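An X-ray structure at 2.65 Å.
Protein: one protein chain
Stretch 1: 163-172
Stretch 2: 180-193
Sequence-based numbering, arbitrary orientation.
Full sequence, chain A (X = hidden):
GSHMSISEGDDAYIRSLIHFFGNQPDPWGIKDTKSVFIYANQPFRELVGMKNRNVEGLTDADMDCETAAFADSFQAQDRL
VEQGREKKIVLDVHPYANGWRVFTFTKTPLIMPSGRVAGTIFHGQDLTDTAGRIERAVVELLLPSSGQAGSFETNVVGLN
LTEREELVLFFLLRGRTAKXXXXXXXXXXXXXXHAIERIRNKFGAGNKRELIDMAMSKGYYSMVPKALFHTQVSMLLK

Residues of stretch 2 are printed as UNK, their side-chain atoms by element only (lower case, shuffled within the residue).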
# COMPACT_ATOMS: atom_id res chain seq x y z
N GLU A 163 23.93 9.50 10.30
CA GLU A 163 22.87 8.57 10.68
C GLU A 163 21.91 9.20 11.68
O GLU A 163 20.68 9.14 11.50
CB GLU A 163 23.49 7.29 11.25
CG GLU A 163 24.09 6.37 10.19
CD GLU A 163 24.09 4.92 10.61
OE1 GLU A 163 24.08 4.04 9.71
OE2 GLU A 163 24.11 4.64 11.83
N ARG A 164 22.44 9.84 12.72
CA ARG A 164 21.58 10.50 13.69
C ARG A 164 20.82 11.66 13.05
O ARG A 164 19.65 11.89 13.37
CB ARG A 164 22.38 10.99 14.89
CG ARG A 164 21.56 11.83 15.87
CD ARG A 164 22.39 12.34 17.02
NE ARG A 164 23.08 11.26 17.71
CZ ARG A 164 24.03 11.43 18.62
NH1 ARG A 164 24.60 10.39 19.20
NH2 ARG A 164 24.41 12.66 18.95
N GLU A 165 21.48 12.39 12.14
CA GLU A 165 20.80 13.46 11.43
C GLU A 165 19.67 12.92 10.56
O GLU A 165 18.60 13.53 10.46
CB GLU A 165 21.80 14.25 10.59
CG GLU A 165 22.65 15.22 11.41
CD GLU A 165 23.91 15.65 10.69
OE1 GLU A 165 24.74 16.35 11.32
OE2 GLU A 165 24.09 15.31 9.50
N GLU A 166 19.90 11.76 9.93
CA GLU A 166 18.83 11.12 9.17
C GLU A 166 17.65 10.76 10.06
O GLU A 166 16.49 10.96 9.67
CB GLU A 166 19.37 9.89 8.44
CG GLU A 166 20.13 10.23 7.16
CD GLU A 166 20.36 9.01 6.28
OE1 GLU A 166 20.44 7.89 6.82
OE2 GLU A 166 20.47 9.19 5.05
N LEU A 167 17.92 10.22 11.25
CA LEU A 167 16.84 9.90 12.18
C LEU A 167 16.07 11.16 12.59
O LEU A 167 14.83 11.19 12.57
CB LEU A 167 17.41 9.20 13.42
CG LEU A 167 17.17 7.70 13.56
CD1 LEU A 167 18.00 6.93 12.55
CD2 LEU A 167 17.50 7.24 14.97
N VAL A 168 16.81 12.19 12.98
CA VAL A 168 16.20 13.45 13.42
C VAL A 168 15.33 14.02 12.31
O VAL A 168 14.22 14.49 12.57
CB VAL A 168 17.29 14.45 13.87
CG1 VAL A 168 16.69 15.83 14.05
CG2 VAL A 168 17.94 13.97 15.15
N LEU A 169 15.81 13.99 11.07
CA LEU A 169 15.03 14.54 9.97
C LEU A 169 13.81 13.68 9.66
O LEU A 169 12.73 14.21 9.36
CB LEU A 169 15.90 14.71 8.73
CG LEU A 169 15.23 15.44 7.57
CD1 LEU A 169 14.90 16.86 7.99
CD2 LEU A 169 16.12 15.44 6.34
N PHE A 170 13.97 12.35 9.69
CA PHE A 170 12.83 11.45 9.52
C PHE A 170 11.71 11.82 10.48
O PHE A 170 10.54 11.88 10.08
CB PHE A 170 13.27 10.00 9.75
CG PHE A 170 12.19 8.98 9.45
CD1 PHE A 170 11.31 8.57 10.44
CD2 PHE A 170 12.07 8.43 8.19
CE1 PHE A 170 10.32 7.65 10.17
CE2 PHE A 170 11.08 7.50 7.91
CZ PHE A 170 10.21 7.11 8.90
N PHE A 171 12.04 12.07 11.74
CA PHE A 171 10.98 12.38 12.69
C PHE A 171 10.54 13.84 12.64
O PHE A 171 9.40 14.15 13.00
CB PHE A 171 11.39 11.95 14.09
CG PHE A 171 11.40 10.46 14.27
CD1 PHE A 171 10.23 9.73 14.09
CD2 PHE A 171 12.56 9.78 14.59
CE1 PHE A 171 10.22 8.35 14.23
CE2 PHE A 171 12.56 8.41 14.73
CZ PHE A 171 11.39 7.69 14.56
N LEU A 172 11.42 14.75 12.22
CA LEU A 172 11.02 16.14 12.01
C LEU A 172 9.96 16.24 10.92
O LEU A 172 8.93 16.90 11.09
CB LEU A 172 12.23 16.99 11.65
CG LEU A 172 13.00 17.73 12.74
CD1 LEU A 172 13.79 18.86 12.12
CD2 LEU A 172 12.07 18.25 13.83
N UNK A 180 10.18 15.84 21.49
CA UNK A 180 9.71 14.50 21.16
C UNK A 180 10.85 13.64 20.63
O UNK A 180 11.00 12.48 21.03
o UNK A 180 6.51 15.73 19.87
c UNK A 180 8.58 14.57 20.14
o UNK A 180 7.16 15.27 21.92
c UNK A 180 7.33 15.24 20.68
N UNK A 181 11.65 14.19 19.73
CA UNK A 181 12.78 13.45 19.18
C UNK A 181 13.81 13.17 20.27
O UNK A 181 14.41 12.08 20.31
c UNK A 181 14.54 13.44 17.38
c UNK A 181 13.39 14.22 17.99
c UNK A 181 12.30 14.50 16.95
c UNK A 181 12.81 15.02 15.63
N UNK A 182 14.05 14.14 21.16
CA UNK A 182 14.92 13.90 22.30
C UNK A 182 14.44 12.71 23.12
O UNK A 182 15.24 11.88 23.56
c UNK A 182 14.98 15.15 23.18
N UNK A 183 13.13 12.61 23.33
CA UNK A 183 12.58 11.44 24.00
C UNK A 183 12.82 10.16 23.22
O UNK A 183 13.27 9.15 23.77
N UNK A 184 12.52 10.19 21.92
CA UNK A 184 12.60 8.98 21.11
C UNK A 184 14.02 8.45 20.99
O UNK A 184 14.22 7.23 20.88
s UNK A 184 9.98 10.19 18.11
c UNK A 184 9.26 8.66 17.54
c UNK A 184 12.01 9.23 19.72
c UNK A 184 10.57 9.69 19.74
N UNK A 185 15.02 9.33 20.99
CA UNK A 185 16.41 8.90 20.85
C UNK A 185 17.16 8.90 22.18
O UNK A 185 18.34 8.54 22.21
c UNK A 185 15.96 8.93 17.80
c UNK A 185 16.50 10.16 18.52
c UNK A 185 17.50 10.90 17.64
c UNK A 185 17.16 9.79 19.85
N UNK A 186 16.50 9.27 23.28
CA UNK A 186 17.14 9.21 24.58
C UNK A 186 18.32 10.14 24.75
O UNK A 186 19.30 9.78 25.42
N UNK A 187 18.25 11.33 24.18
CA UNK A 187 19.26 12.36 24.39
C UNK A 187 18.58 13.63 24.86
O UNK A 187 17.35 13.76 24.81
c UNK A 187 24.25 11.99 22.81
n UNK A 187 23.00 12.12 23.25
n UNK A 187 25.06 13.04 22.81
n UNK A 187 24.68 10.82 22.36
c UNK A 187 20.08 12.62 23.12
c UNK A 187 22.03 11.02 23.28
c UNK A 187 20.74 11.37 22.54
N UNK A 188 19.36 14.61 25.27
CA UNK A 188 18.76 15.86 25.77
C UNK A 188 18.22 16.70 24.61
O UNK A 188 18.68 16.54 23.51
c UNK A 188 19.74 16.63 26.57
o UNK A 188 20.40 17.58 25.77
N UNK A 189 17.28 17.63 24.85
CA UNK A 189 16.77 18.49 23.80
C UNK A 189 17.88 19.35 23.17
O UNK A 189 17.81 19.59 22.02
c UNK A 189 15.74 19.33 24.54
c UNK A 189 15.26 18.39 25.57
c UNK A 189 16.55 17.80 26.08
N UNK A 190 18.86 19.79 23.95
CA UNK A 190 19.96 20.59 23.36
C UNK A 190 20.67 19.75 22.30
O UNK A 190 20.95 20.27 21.25
c UNK A 190 21.72 22.17 26.47
n UNK A 190 22.12 20.89 27.05
n UNK A 190 21.12 21.26 29.08
c UNK A 190 20.70 22.05 25.34
c UNK A 190 21.83 20.49 28.28
n UNK A 190 22.23 19.30 28.70
c UNK A 190 21.02 20.88 24.43
N UNK A 191 20.94 18.48 22.59
CA UNK A 191 21.62 17.62 21.62
C UNK A 191 20.81 17.56 20.33
O UNK A 191 21.40 17.72 19.28
o UNK A 191 22.78 16.46 23.28
c UNK A 191 22.46 15.27 21.23
c UNK A 191 21.87 16.24 22.22
N UNK A 192 19.51 17.35 20.43
CA UNK A 192 18.67 17.25 19.24
C UNK A 192 18.61 18.59 18.53
O UNK A 192 18.56 18.66 17.30
c UNK A 192 17.26 16.75 19.63
c UNK A 192 17.34 15.31 20.16
c UNK A 192 17.79 14.30 19.14
c UNK A 192 16.29 16.85 18.45
N UNK A 193 18.62 19.68 19.30
CA UNK A 193 18.63 21.01 18.70
C UNK A 193 19.91 21.26 17.91
O UNK A 193 19.87 21.85 16.82
c UNK A 193 17.56 23.24 19.39
o UNK A 193 15.60 22.85 18.11
o UNK A 193 15.46 22.57 20.29
c UNK A 193 16.10 22.86 19.25
c UNK A 193 18.44 22.07 19.79

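Position 180 carries two carbons, the second bearing two oxygens, a short carboxylate out of reach of the first helix: Asp-180. It is exposed, where a charge costs little.

Position 181 has four carbons, forked at the first, with one arm two carbons long that packs against Val-168, Phe-171 and Leu-172, which defines Ile-181. Its CB points toward the first helix, and the long arm reaches both backbone and side chain: CD1 lies 3.4 Å from Val-168 O and 3.7 Å from Phe-171 CB. A slim, branched apolar chain suits this buried point, where the CA atoms of Val-168 and Ile-181 are 6.7 Å apart.

Position 182 shows one carbon, buried but out of reach of the first helix: Ala-182. Position 183 has no side-chain atoms and is Gly-183; a CB would have room on this side.

At 184 two carbons, a sulfur and a terminal carbon form an unbranched chain lying over one face of the Phe-171 ring: Met-184. Its SD is 4.1 Å from the centroid of that ring and its CE 3.5 Å from Phe-171 CE1. A flexible thioether can lay both sulfur and methyl on an aromatic face.

Position 185 has four carbons forked at the second, packed on Leu-167 and Val-168: Leu-185. The fork suits a place between two neighbours: CD2 is 3.6 Å from Leu-167 CD2, and CD1 is 4.0 Å from Val-168 CG2.

Position 186 lacks a side chain. Its phi of 64°, in a Schellman motif closing the helix, favours Gly-186.

Position 187 has three carbons, a nitrogen, then a carbon with two more nitrogens, close to Arg-164: Arg-187. Its NH2 lies 3.2 Å from Arg-164 NH1, but both are donors, so no hydrogen bond forms; Arg-164 CZ sits over one face of the Arg-187 guanidinium. A long polar chain suits this exposed site.

Position 188, one carbon then one oxygen, is Ser-188. As N-cap, its OG accepts a weak bond from the backbone N of residue 191 at 3.3 Å. Position 189 closes three carbons onto its own nitrogen, giving Pro-189, well suited to a first helical turn, where no amide hydrogen is needed. Position 190 repeats the guanidinium pattern, Arg-190, exposed and distant.

At 191 one carbon bears an oxygen and a carbon, the latter near Arg-164: Thr-191. Its CG2 is 4.0 Å from Arg-164 NH2; a small side chain with a methyl and a hydroxyl suits this partly exposed site. Position 192 has four carbons forked at the first, the longer arm meeting Val-168: Ile-192. Its CD1 lies 4.0 Å from Val-168 CG2, a branched apolar chain filling buried space. Position 193, three carbons ending in two oxygens, is Glu-193, without contact here.

The contact, burying 512 Å² in all, is held by apolar packing without a cross-stretch hydrogen bond. Val-168 meets Ile-181, Leu-185 and Ile-192, while the like-charged arginines lie at its exposed margin.

Stretch 2, residues 180-193: DIAGMLGRSPRTIE
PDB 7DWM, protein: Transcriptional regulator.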